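Local coordinates for glycerate dehydrogenase/glyoxylate reductase (Thermus thermophilus, PDB 2CUK), which probably reduces glyoxylate to glycolate and hydroxypyruvate to glycerate with NAD(P)H, as a D-isomer specific 2-hydroxyacid dehydrogenase, at residues 11-16 with 289-294; 58-63 with 82-87; 66-71 with 295-300; 88-93 with 304-309. One frame throughout, in Å; residues are numbered along the deposited sequence.

How the contacts relate
From the N terminus, residues 11-16 open contact 1, a loop of more than 270 residues that closes only on helix 283-301. Contact 2 closes first, joining the helices that precede and follow strand 68-70 in the chain, and lies wholly within the span of contact 1. Contact 3 starts inside contact 2 and crosses it, taking strand 68-70 to the later turns of helix 283-301; it also crosses contact 1, and the two share that helix. Contact 4 opens after contact 2 has closed and crosses contacts 1 and 3. Contacts 1, 3 and 4 tie the C-terminal helix and tail, which follow the cofactor-binding part in sequence, to the N-terminal turn and sheet; contact 2 joins two helices within that N-terminal part.

Contact 1 (11-16 with 289-294); sequences GKALDR and MAEVAV
Helix 283-301 leads the chain back from the Rossmann-type cofactor domain to the N-terminal catalytic domain, and here it meets the type I turn Lys12-Asp15 that leads into helix 15-19. The backbones come close, with the CA atoms of Ala13 and Glu291 5.1 Å apart, because alanine meets alanine: Ala13 CB lies 3.6 Å from Ala290 CB. Val294 sits one turn further on. Val294 CG2 touches the carbonyl O of Ala13 at 3.7 Å and Leu14 CD2 at 4.1 Å, the Val294 and Leu14 side chains crossing obliquely. A glycine in place of Val294 would remove CB and both methyls and would probably loosen the packing of the Ala13 carbonyl, Leu14 CD2 and Arg16 CD against the helix. Arg16 has CG anti to the backbone N (chi1 -174°), and CB and CG carry the extended chain out to CD. Arg16 CD crosses Val294 CG1 at 4.0 Å, NE passes Leu298, and the guanidinium reaches Glu295, to which NH1 makes a salt bridge. Arg16 NH1 also donates to a water in the guanidinium plane at 3.0 Å, and that water donates in turn to Glu291 O at 2.7 Å.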
loop_
_atom_site.group_PDB
_atom_site.type_symbol
_atom_site.label_atom_id
_atom_site.label_comp_id
_atom_site.label_asym_id
_atom_site.label_seq_id
_atom_site.Cartn_x
_atom_site.Cartn_y
_atom_site.Cartn_z
ATOM N N GLY A 11 24.752 3.111 -1.014
ATOM C CA GLY A 11 25.271 4.343 -1.579
ATOM C C GLY A 11 26.760 4.484 -1.325
ATOM O O GLY A 11 27.375 3.611 -0.714
ATOM N N LYS A 12 27.340 5.589 -1.783
ATOM C CA LYS A 12 28.769 5.822 -1.610
ATOM C C LYS A 12 29.098 7.019 -0.724
ATOM O O LYS A 12 30.157 7.629 -0.870
ATOM C CB LYS A 12 29.438 5.997 -2.976
ATOM C CG LYS A 12 29.547 4.710 -3.783
ATOM C CD LYS A 12 30.252 4.949 -5.111
ATOM C CE LYS A 12 30.630 3.639 -5.782
ATOM N NZ LYS A 12 31.580 2.844 -4.948
ATOM N N ALA A 13 28.203 7.343 0.204
ATOM C CA ALA A 13 28.425 8.467 1.106
ATOM C C ALA A 13 29.750 8.326 1.850
ATOM O O ALA A 13 30.412 9.318 2.149
ATOM C CB ALA A 13 27.270 8.579 2.102
ATOM N N LEU A 14 30.140 7.092 2.147
ATOM C CA LEU A 14 31.389 6.845 2.861
ATOM C C LEU A 14 32.633 7.266 2.076
ATOM O O LEU A 14 33.658 7.606 2.671
ATOM C CB LEU A 14 31.495 5.365 3.239
ATOM C CG LEU A 14 30.537 4.880 4.333
ATOM C CD1 LEU A 14 30.718 3.391 4.549
ATOM C CD2 LEU A 14 30.796 5.642 5.622
ATOM N N ASP A 15 32.544 7.245 0.748
ATOM C CA ASP A 15 33.674 7.626 -0.098
ATOM C C ASP A 15 34.213 9.006 0.267
ATOM O O ASP A 15 35.395 9.287 0.076
ATOM C CB ASP A 15 33.276 7.610 -1.579
ATOM C CG ASP A 15 33.285 6.212 -2.179
ATOM O OD1 ASP A 15 33.704 5.261 -1.486
ATOM O OD2 ASP A 15 32.880 6.064 -3.352
ATOM N N ARG A 16 33.345 9.867 0.787
ATOM C CA ARG A 16 33.760 11.208 1.173
ATOM C C ARG A 16 34.818 11.108 2.268
ATOM O O ARG A 16 35.810 11.842 2.259
ATOM C CB ARG A 16 32.555 12.006 1.672
ATOM C CG ARG A 16 32.855 13.461 1.961
ATOM C CD ARG A 16 31.611 14.191 2.438
ATOM N NE ARG A 16 31.877 15.598 2.722
ATOM C CZ ARG A 16 30.971 16.448 3.192
ATOM N NH1 ARG A 16 29.735 16.028 3.432
ATOM N NH2 ARG A 16 31.296 17.714 3.422
ATOM N N MET A 289 20.530 9.071 4.806
ATOM C CA MET A 289 20.895 8.907 6.204
ATOM C C MET A 289 22.410 8.774 6.326
ATOM O O MET A 289 23.011 9.273 7.278
ATOM C CB MET A 289 20.213 7.668 6.794
ATOM C CG MET A 289 18.743 7.884 7.153
ATOM S SD MET A 289 17.894 6.376 7.673
ATOM C CE MET A 289 18.847 5.928 9.146
ATOM N N ALA A 290 23.020 8.098 5.355
ATOM C CA ALA A 290 24.465 7.902 5.346
ATOM C C ALA A 290 25.177 9.238 5.133
ATOM O O ALA A 290 26.166 9.527 5.803
ATOM C CB ALA A 290 24.857 6.914 4.246
ATOM N N GLU A 291 24.670 10.046 4.205
ATOM C CA GLU A 291 25.260 11.349 3.919
ATOM C C GLU A 291 25.232 12.245 5.154
ATOM O O GLU A 291 26.205 12.935 5.452
ATOM C CB GLU A 291 24.500 12.064 2.797
ATOM C CG GLU A 291 24.319 11.271 1.521
ATOM C CD GLU A 291 23.566 12.061 0.462
ATOM O OE1 GLU A 291 22.530 12.685 0.793
ATOM O OE2 GLU A 291 24.008 12.055 -0.704
ATOM N N VAL A 292 24.105 12.237 5.861
ATOM C CA VAL A 292 23.945 13.060 7.054
ATOM C C VAL A 292 24.862 12.605 8.187
ATOM O O VAL A 292 25.451 13.434 8.884
ATOM C CB VAL A 292 22.471 13.062 7.528
ATOM C CG1 VAL A 292 22.335 13.831 8.831
ATOM C CG2 VAL A 292 21.590 13.701 6.455
ATOM N N ALA A 293 24.986 11.295 8.380
ATOM C CA ALA A 293 25.862 10.782 9.427
ATOM C C ALA A 293 27.307 11.156 9.081
ATOM O O ALA A 293 28.072 11.590 9.940
ATOM C CB ALA A 293 25.720 9.271 9.541
ATOM N N VAL A 294 27.671 10.990 7.814
ATOM C CA VAL A 294 29.017 11.321 7.359
ATOM C C VAL A 294 29.312 12.806 7.572
ATOM O O VAL A 294 30.389 13.169 8.047
ATOM C CB VAL A 294 29.193 10.960 5.865
ATOM C CG1 VAL A 294 30.426 11.651 5.285
ATOM C CG2 VAL A 294 29.324 9.457 5.725
HETATM O O HOH W 1 27.955 13.617 3.476
#

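Contact 2 (58-63 with 82-87)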
loop_
_atom_site.group_PDB
_atom_site.type_symbol
_atom_site.label_atom_id
_atom_site.label_comp_id
_atom_site.label_asym_id
_atom_site.label_seq_id
_atom_site.Cartn_x
_atom_site.Cartn_y
_atom_site.Cartn_z
ATOM N N GLU A 58 31.376 1.294 28.536
ATOM C CA GLU A 58 32.440 0.331 28.269
ATOM C C GLU A 58 33.015 0.530 26.870
ATOM O O GLU A 58 34.228 0.623 26.699
ATOM C CB GLU A 58 31.920 -1.103 28.402
ATOM C CG GLU A 58 33.030 -2.144 28.439
ATOM C CD GLU A 58 32.509 -3.568 28.437
ATOM O OE1 GLU A 58 31.415 -3.809 28.995
ATOM O OE2 GLU A 58 33.201 -4.450 27.887
ATOM N N VAL A 59 32.138 0.591 25.871
ATOM C CA VAL A 59 32.571 0.780 24.490
ATOM C C VAL A 59 33.355 2.081 24.356
ATOM O O VAL A 59 34.378 2.138 23.671
ATOM C CB VAL A 59 31.363 0.833 23.522
ATOM C CG1 VAL A 59 31.851 1.017 22.091
ATOM C CG2 VAL A 59 30.542 -0.441 23.643
ATOM N N MET A 60 32.863 3.126 25.015
ATOM C CA MET A 60 33.512 4.428 24.972
ATOM C C MET A 60 34.902 4.390 25.602
ATOM O O MET A 60 35.860 4.920 25.034
ATOM C CB MET A 60 32.634 5.472 25.669
ATOM C CG MET A 60 31.414 5.870 24.852
ATOM S SD MET A 60 30.328 7.034 25.688
ATOM C CE MET A 60 28.734 6.248 25.453
ATOM N N ASP A 61 35.015 3.765 26.770
ATOM C CA ASP A 61 36.309 3.664 27.440
ATOM C C ASP A 61 37.261 2.828 26.592
ATOM O O ASP A 61 38.444 3.143 26.474
ATOM C CB ASP A 61 36.157 3.021 28.823
ATOM C CG ASP A 61 35.332 3.868 29.768
ATOM O OD1 ASP A 61 35.599 5.087 29.863
ATOM O OD2 ASP A 61 34.423 3.313 30.421
ATOM N N ARG A 62 36.732 1.762 26.002
ATOM C CA ARG A 62 37.517 0.876 25.154
ATOM C C ARG A 62 38.062 1.655 23.963
ATOM O O ARG A 62 39.163 1.392 23.484
ATOM C CB ARG A 62 36.643 -0.280 24.664
ATOM C CG ARG A 62 37.070 -1.657 25.154
ATOM C CD ARG A 62 38.234 -2.209 24.342
ATOM N NE ARG A 62 38.510 -3.604 24.680
ATOM C CZ ARG A 62 39.168 -4.450 23.894
ATOM N NH1 ARG A 62 39.620 -4.048 22.717
ATOM N NH2 ARG A 62 39.369 -5.701 24.282
ATOM N N ALA A 63 37.274 2.617 23.493
ATOM C CA ALA A 63 37.654 3.445 22.357
ATOM C C ALA A 63 38.408 4.692 22.811
ATOM O O ALA A 63 37.965 5.819 22.581
ATOM C CB ALA A 63 36.411 3.846 21.569
ATOM N N GLU A 82 24.951 10.513 28.447
ATOM C CA GLU A 82 25.672 11.119 29.560
ATOM C C GLU A 82 27.088 10.566 29.671
ATOM O O GLU A 82 28.016 11.285 30.043
ATOM C CB GLU A 82 24.909 10.902 30.869
ATOM C CG GLU A 82 23.526 11.541 30.880
ATOM C CD GLU A 82 23.549 12.992 30.422
ATOM O OE1 GLU A 82 24.302 13.794 31.011
ATOM O OE2 GLU A 82 22.812 13.329 29.470
ATOM N N ALA A 83 27.257 9.291 29.340
ATOM C CA ALA A 83 28.575 8.673 29.391
ATOM C C ALA A 83 29.471 9.346 28.358
ATOM O O ALA A 83 30.646 9.604 28.611
ATOM C CB ALA A 83 28.471 7.186 29.101
ATOM N N ALA A 84 28.905 9.634 27.191
ATOM C CA ALA A 84 29.651 10.286 26.122
ATOM C C ALA A 84 29.988 11.720 26.521
ATOM O O ALA A 84 31.111 12.184 26.325
ATOM C CB ALA A 84 28.833 10.274 24.834
ATOM N N ARG A 85 29.005 12.416 27.079
ATOM C CA ARG A 85 29.189 13.798 27.511
ATOM C C ARG A 85 30.349 13.880 28.499
ATOM O O ARG A 85 31.253 14.703 28.350
ATOM C CB ARG A 85 27.912 14.312 28.179
ATOM C CG ARG A 85 27.963 15.781 28.575
ATOM C CD ARG A 85 26.763 16.151 29.429
ATOM N NE ARG A 85 25.504 15.754 28.804
ATOM C CZ ARG A 85 25.018 16.284 27.686
ATOM N NH1 ARG A 85 25.682 17.245 27.057
ATOM N NH2 ARG A 85 23.866 15.847 27.194
ATOM N N GLU A 86 30.307 13.010 29.504
ATOM C CA GLU A 86 31.331 12.949 30.541
ATOM C C GLU A 86 32.711 12.627 29.977
ATOM O O GLU A 86 33.721 12.799 30.657
ATOM C CB GLU A 86 30.941 11.898 31.583
ATOM C CG GLU A 86 29.734 12.290 32.429
ATOM C CD GLU A 86 29.070 11.104 33.105
ATOM O OE1 GLU A 86 29.787 10.232 33.642
ATOM O OE2 GLU A 86 27.824 11.049 33.108
ATOM N N ARG A 87 32.750 12.166 28.732
ATOM C CA ARG A 87 34.016 11.823 28.094
ATOM C C ARG A 87 34.366 12.765 26.951
ATOM O O ARG A 87 35.315 12.525 26.207
ATOM C CB ARG A 87 33.967 10.383 27.585
ATOM C CG ARG A 87 33.860 9.364 28.699
ATOM C CD ARG A 87 33.670 7.956 28.164
ATOM N NE ARG A 87 33.724 6.971 29.240
ATOM C CZ ARG A 87 32.896 6.953 30.282
ATOM N NH1 ARG A 87 31.941 7.868 30.391
ATOM N NH2 ARG A 87 33.032 6.025 31.222
#
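Met60 and Asp61 of helix 57-62 engage residues 83-87 in different ways, one by packing and one by charge. Met60 has CG anti to its carbonyl carbon and an extended chi2, which carries SD to 3.3 Å from Ala84 N. There the chain bends at an unstaggered chi3 (-131°), turning Met60 CE onto Ala83 CB at 3.8 Å while SD lies 3.7 Å from Ala84 CB. Arg87 comes back the other way, extended from CG to NE, its CD lying 3.7 Å from Met60 CB. It crosses Asp61 at about a right angle, and its two main bonds go to one oxygen: Arg87 NE donates to Asp61 OD1 at 2.7 Å and NH2 to the same OD1 at 3.1 Å, both from within the guanidinium plane. The carboxylate is turned 49° from that plane. NE lies above the carboxylate plane, whereas NH2 uses the syn lone pair of OD1; a further bond from NH2 to OD2 is weak. These helices flank the sheet side by side, as in successive beta-alpha-beta units. With Arg87 NH1 also donating to Ala83 O at 2.8 Å, the guanidinium is held against rotation by bonds from three nitrogens, and charge pairing would probably stabilise the ionised state of both groups.

Contact 3 (66-71 with 295-300); sequences LKVIAC and ENLLAV
Val68 and Val300 face each other obliquely, branch against branch, and make the centre of this contact. Val68 CB lies 3.8 Å from Val300 CG1, and the CG2 methyls of the two residues are also 3.8 Å apart. Chi1 of Val68 is 58°, which puts CG1 in the crowded position between the backbone N and the carbonyl carbon and CG2 anti to N. That choice aims CG1 at the other neighbour, Leu297, whose side chain it crosses at about a right angle, with Val68 CG1 and Leu297 CG 3.8 Å apart. Two residues further along the strand, Ala70 CB rests against Leu297 CB at 3.9 Å, its small size matching the CA separation of only 5.5 Å. The segments belong to the alpha/beta sheet of the catalytic domain and its returning C-terminal helix: the axis of helix 295-300 passes 7.9 Å from that of strand 68-70 and runs nearly antiparallel to it, at 166°. Val68 and Ala70 point toward the helix whereas Ile69 points away, the alternation expected of a beta strand. An alanine at Val68 would lose both methyls, and with them the contacts to Leu297 CG and Val300 CG2, and would probably weaken the helix-sheet interface here. Beyond the apolar set, Lys67 slides past Val300 in the opposite direction, its chain folded at chi3 and chi4, so that Lys67 NZ comes near the last turn of helix 283-301, 3.5 Å from Val300 O, without a hydrogen bond. Leu297 also touches Leu17 and Ile48, while Val300 touches Arg90.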
loop_
_atom_site.group_PDB
_atom_site.type_symbol
_atom_site.label_atom_id
_atom_site.label_comp_id
_atom_site.label_asym_id
_atom_site.label_seq_id
_atom_site.Cartn_x
_atom_site.Cartn_y
_atom_site.Cartn_z
ATOM N N LEU A 66 38.011 8.338 21.097
ATOM C CA LEU A 66 36.821 8.516 20.268
ATOM C C LEU A 66 36.351 9.963 20.386
ATOM O O LEU A 66 36.184 10.472 21.492
ATOM C CB LEU A 66 35.713 7.564 20.733
ATOM C CG LEU A 66 34.416 7.518 19.917
ATOM C CD1 LEU A 66 34.707 7.017 18.513
ATOM C CD2 LEU A 66 33.415 6.609 20.602
ATOM N N LYS A 67 36.138 10.620 19.247
ATOM C CA LYS A 67 35.705 12.016 19.241
ATOM C C LYS A 67 34.228 12.215 18.918
ATOM O O LYS A 67 33.601 13.155 19.405
ATOM C CB LYS A 67 36.534 12.823 18.236
ATOM C CG LYS A 67 38.032 12.814 18.497
ATOM C CD LYS A 67 38.794 13.670 17.490
ATOM C CE LYS A 67 38.635 15.164 17.765
ATOM N NZ LYS A 67 37.235 15.648 17.618
ATOM N N VAL A 68 33.667 11.334 18.097
ATOM C CA VAL A 68 32.273 11.484 17.715
ATOM C C VAL A 68 31.551 10.183 17.422
ATOM O O VAL A 68 32.117 9.245 16.858
ATOM C CB VAL A 68 32.149 12.384 16.466
ATOM C CG1 VAL A 68 32.960 11.788 15.323
ATOM C CG2 VAL A 68 30.689 12.529 16.058
ATOM N N ILE A 69 30.290 10.145 17.825
ATOM C CA ILE A 69 29.428 9.003 17.578
ATOM C C ILE A 69 28.325 9.552 16.675
ATOM O O ILE A 69 27.378 10.183 17.150
ATOM C CB ILE A 69 28.799 8.463 18.882
ATOM C CG1 ILE A 69 29.897 7.963 19.826
ATOM C CG2 ILE A 69 27.829 7.331 18.561
ATOM C CD1 ILE A 69 29.373 7.480 21.162
ATOM N N ALA A 70 28.476 9.348 15.370
ATOM C CA ALA A 70 27.492 9.819 14.402
ATOM C C ALA A 70 26.514 8.687 14.126
ATOM O O ALA A 70 26.765 7.812 13.292
ATOM C CB ALA A 70 28.183 10.253 13.111
ATOM N N CYS A 71 25.396 8.713 14.839
ATOM C CA CYS A 71 24.368 7.690 14.711
ATOM C C CYS A 71 23.696 7.608 13.354
ATOM O O CYS A 71 23.314 8.621 12.772
ATOM C CB CYS A 71 23.288 7.895 15.775
ATOM S SG CYS A 71 23.884 7.687 17.454
ATOM N N GLU A 295 28.354 13.660 7.226
ATOM C CA GLU A 295 28.520 15.101 7.395
ATOM C C GLU A 295 28.808 15.430 8.858
ATOM O O GLU A 295 29.787 16.112 9.173
ATOM C CB GLU A 295 27.258 15.840 6.945
ATOM C CG GLU A 295 27.344 17.353 7.076
ATOM C CD GLU A 295 28.447 17.956 6.218
ATOM O OE1 GLU A 295 28.403 17.773 4.982
ATOM O OE2 GLU A 295 29.355 18.614 6.776
ATOM N N ASN A 296 27.946 14.946 9.748
ATOM C CA ASN A 296 28.113 15.181 11.177
ATOM C C ASN A 296 29.481 14.708 11.677
ATOM O O ASN A 296 30.167 15.434 12.397
ATOM C CB ASN A 296 26.999 14.475 11.962
ATOM C CG ASN A 296 25.709 15.278 11.997
ATOM O OD1 ASN A 296 25.588 16.255 12.742
ATOM N ND2 ASN A 296 24.738 14.877 11.180
ATOM N N LEU A 297 29.877 13.499 11.292
ATOM C CA LEU A 297 31.161 12.961 11.725
ATOM C C LEU A 297 32.328 13.817 11.235
ATOM O O LEU A 297 33.196 14.187 12.023
ATOM C CB LEU A 297 31.325 11.510 11.252
ATOM C CG LEU A 297 32.595 10.770 11.694
ATOM C CD1 LEU A 297 32.320 9.281 11.792
ATOM C CD2 LEU A 297 33.730 11.047 10.720
ATOM N N LEU A 298 32.351 14.135 9.943
ATOM C CA LEU A 298 33.426 14.960 9.400
ATOM C C LEU A 298 33.462 16.317 10.089
ATOM O O LEU A 298 34.535 16.837 10.397
ATOM C CB LEU A 298 33.255 15.160 7.890
ATOM C CG LEU A 298 33.765 14.032 6.987
ATOM C CD1 LEU A 298 33.449 14.349 5.534
ATOM C CD2 LEU A 298 35.264 13.869 7.178
ATOM N N ALA A 299 32.286 16.888 10.327
ATOM C CA ALA A 299 32.188 18.188 10.983
ATOM C C ALA A 299 32.961 18.193 12.301
ATOM O O ALA A 299 33.791 19.071 12.538
ATOM C CB ALA A 299 30.730 18.540 11.234
ATOM N N VAL A 300 32.687 17.209 13.152
ATOM C CA VAL A 300 33.357 17.122 14.443
ATOM C C VAL A 300 34.859 16.891 14.293
ATOM O O VAL A 300 35.653 17.465 15.036
ATOM C CB VAL A 300 32.762 15.993 15.314
ATOM C CG1 VAL A 300 33.511 15.902 16.638
ATOM C CG2 VAL A 300 31.290 16.257 15.570
#

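Contact 4 (88-93 with 304-309); sequences GIRVTH and REPPNP
A proline makes the backbone bridge here: Thr92 of edge strand 90-92 pairs with Pro309, their CA atoms 4.2 Å apart, although Pro309 has no N-H to give. From Asn308 to Pro309 the tail runs antiparallel to the strand and is held just past the bridge, where His93 N donates to Asn308 O at 3.2 Å, nearly along the C=O axis (166°). Asn308 O also lies at the edge of the His93 ring, 3.3 Å from CD2, while ND1 hydrogen-bonds to Val74 O. Thr92 sets CG2 beside its backbone N, which places this methyl 3.7 Å from Pro306 CB. Arg90 reaches the tail by curling, with chi2 and chi3 both bent (-51° and -63°). Arg90 NH2 then donates to Glu305 OE2 at 2.7 Å in an almost straight bond, using the syn lone pair of Glu305 OE2 and lying within the guanidinium plane. Pro306 CG lies over one guanidinium face, and NE is hydrogen-bonded to Val311 O. The tail thus adds an antiparallel edge to the N-terminal parallel sheet, by a single bridge at Thr92 and further backbone bonds between Val91 and Val310 and Val311. Because one guanidinium serves both a carboxylate and a backbone carbonyl, its charge would probably hold the tail at two points.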
loop_
_atom_site.group_PDB
_atom_site.type_symbol
_atom_site.label_atom_id
_atom_site.label_comp_id
_atom_site.label_asym_id
_atom_site.label_seq_id
_atom_site.Cartn_x
_atom_site.Cartn_y
_atom_site.Cartn_z
ATOM N N GLY A 88 33.593 13.837 26.815
ATOM C CA GLY A 88 33.852 14.805 25.764
ATOM C C GLY A 88 33.662 14.266 24.358
ATOM O O GLY A 88 34.322 14.711 23.422
ATOM N N ILE A 89 32.761 13.304 24.205
ATOM C CA ILE A 89 32.488 12.724 22.896
ATOM C C ILE A 89 31.216 13.353 22.344
ATOM O O ILE A 89 30.220 13.479 23.060
ATOM C CB ILE A 89 32.284 11.200 22.996
ATOM C CG1 ILE A 89 33.533 10.549 23.599
ATOM C CG2 ILE A 89 31.985 10.623 21.618
ATOM C CD1 ILE A 89 33.381 9.063 23.895
ATOM N N ARG A 90 31.245 13.762 21.080
ATOM C CA ARG A 90 30.061 14.361 20.474
ATOM C C ARG A 90 29.140 13.258 19.967
ATOM O O ARG A 90 29.602 12.198 19.550
ATOM C CB ARG A 90 30.442 15.279 19.305
ATOM C CG ARG A 90 31.351 16.444 19.677
ATOM C CD ARG A 90 30.805 17.236 20.858
ATOM N NE ARG A 90 29.518 17.867 20.575
ATOM C CZ ARG A 90 29.349 18.900 19.757
ATOM N NH1 ARG A 90 30.386 19.433 19.125
ATOM N NH2 ARG A 90 28.139 19.414 19.583
ATOM N N VAL A 91 27.836 13.503 20.018
ATOM C CA VAL A 91 26.871 12.523 19.539
ATOM C C VAL A 91 25.884 13.217 18.616
ATOM O O VAL A 91 25.304 14.247 18.969
ATOM C CB VAL A 91 26.102 11.849 20.706
ATOM C CG1 VAL A 91 25.080 10.860 20.159
ATOM C CG2 VAL A 91 27.081 11.125 21.622
ATOM N N THR A 92 25.711 12.655 17.423
ATOM C CA THR A 92 24.794 13.216 16.439
ATOM C C THR A 92 23.850 12.141 15.916
ATOM O O THR A 92 24.053 10.952 16.163
ATOM C CB THR A 92 25.557 13.813 15.235
ATOM O OG1 THR A 92 26.297 12.778 14.574
ATOM C CG2 THR A 92 26.517 14.900 15.699
ATOM N N HIS A 93 22.817 12.570 15.197
ATOM C CA HIS A 93 21.856 11.642 14.622
ATOM C C HIS A 93 21.397 12.151 13.259
ATOM O O HIS A 93 21.940 13.126 12.745
ATOM C CB HIS A 93 20.653 11.445 15.558
ATOM C CG HIS A 93 19.857 12.688 15.808
ATOM N ND1 HIS A 93 18.511 12.658 16.105
ATOM C CD2 HIS A 93 20.218 13.993 15.828
ATOM C CE1 HIS A 93 18.076 13.890 16.295
ATOM N NE2 HIS A 93 19.092 14.720 16.133
ATOM N N ARG A 304 34.661 21.467 13.689
ATOM C CA ARG A 304 33.484 22.289 13.433
ATOM C C ARG A 304 32.288 21.783 14.227
ATOM O O ARG A 304 32.288 20.657 14.728
ATOM C CB ARG A 304 33.127 22.288 11.945
ATOM C CG ARG A 304 34.242 22.738 11.020
ATOM C CD ARG A 304 33.679 23.226 9.690
ATOM N NE ARG A 304 32.778 22.258 9.069
ATOM C CZ ARG A 304 33.167 21.113 8.519
ATOM N NH1 ARG A 304 34.449 20.784 8.507
ATOM N NH2 ARG A 304 32.272 20.296 7.979
ATOM N N GLU A 305 31.269 22.625 14.338
ATOM C CA GLU A 305 30.059 22.265 15.058
ATOM C C GLU A 305 29.172 21.464 14.108
ATOM O O GLU A 305 28.808 21.944 13.032
ATOM C CB GLU A 305 29.333 23.529 15.523
ATOM C CG GLU A 305 28.109 23.284 16.392
ATOM C CD GLU A 305 28.417 22.444 17.617
ATOM O OE1 GLU A 305 29.440 22.710 18.283
ATOM O OE2 GLU A 305 27.627 21.524 17.920
ATOM N N PRO A 306 28.822 20.225 14.489
ATOM C CA PRO A 306 27.973 19.382 13.641
ATOM C C PRO A 306 26.564 19.957 13.511
ATOM O O PRO A 306 26.071 20.622 14.419
ATOM C CB PRO A 306 27.995 18.042 14.367
ATOM C CG PRO A 306 28.065 18.457 15.800
ATOM C CD PRO A 306 29.104 19.560 15.774
ATOM N N PRO A 307 25.900 19.710 12.371
ATOM C CA PRO A 307 24.543 20.218 12.150
ATOM C C PRO A 307 23.421 19.553 12.953
ATOM O O PRO A 307 22.398 20.181 13.222
ATOM C CB PRO A 307 24.357 20.046 10.642
ATOM C CG PRO A 307 25.189 18.843 10.337
ATOM C CD PRO A 307 26.440 19.100 11.144
ATOM N N ASN A 308 23.599 18.292 13.339
ATOM C CA ASN A 308 22.551 17.598 14.088
ATOM C C ASN A 308 23.065 16.945 15.366
ATOM O O ASN A 308 22.981 15.725 15.534
ATOM C CB ASN A 308 21.892 16.538 13.200
ATOM C CG ASN A 308 21.619 17.038 11.796
ATOM O OD1 ASN A 308 22.299 16.652 10.849
ATOM N ND2 ASN A 308 20.627 17.909 11.656
ATOM N N PRO A 309 23.585 17.754 16.300
ATOM C CA PRO A 309 24.103 17.204 17.552
ATOM C C PRO A 309 23.029 16.811 18.560
ATOM O O PRO A 309 21.953 17.414 18.616
ATOM C CB PRO A 309 24.989 18.329 18.069
ATOM C CG PRO A 309 24.198 19.549 17.674
ATOM C CD PRO A 309 23.765 19.218 16.251
#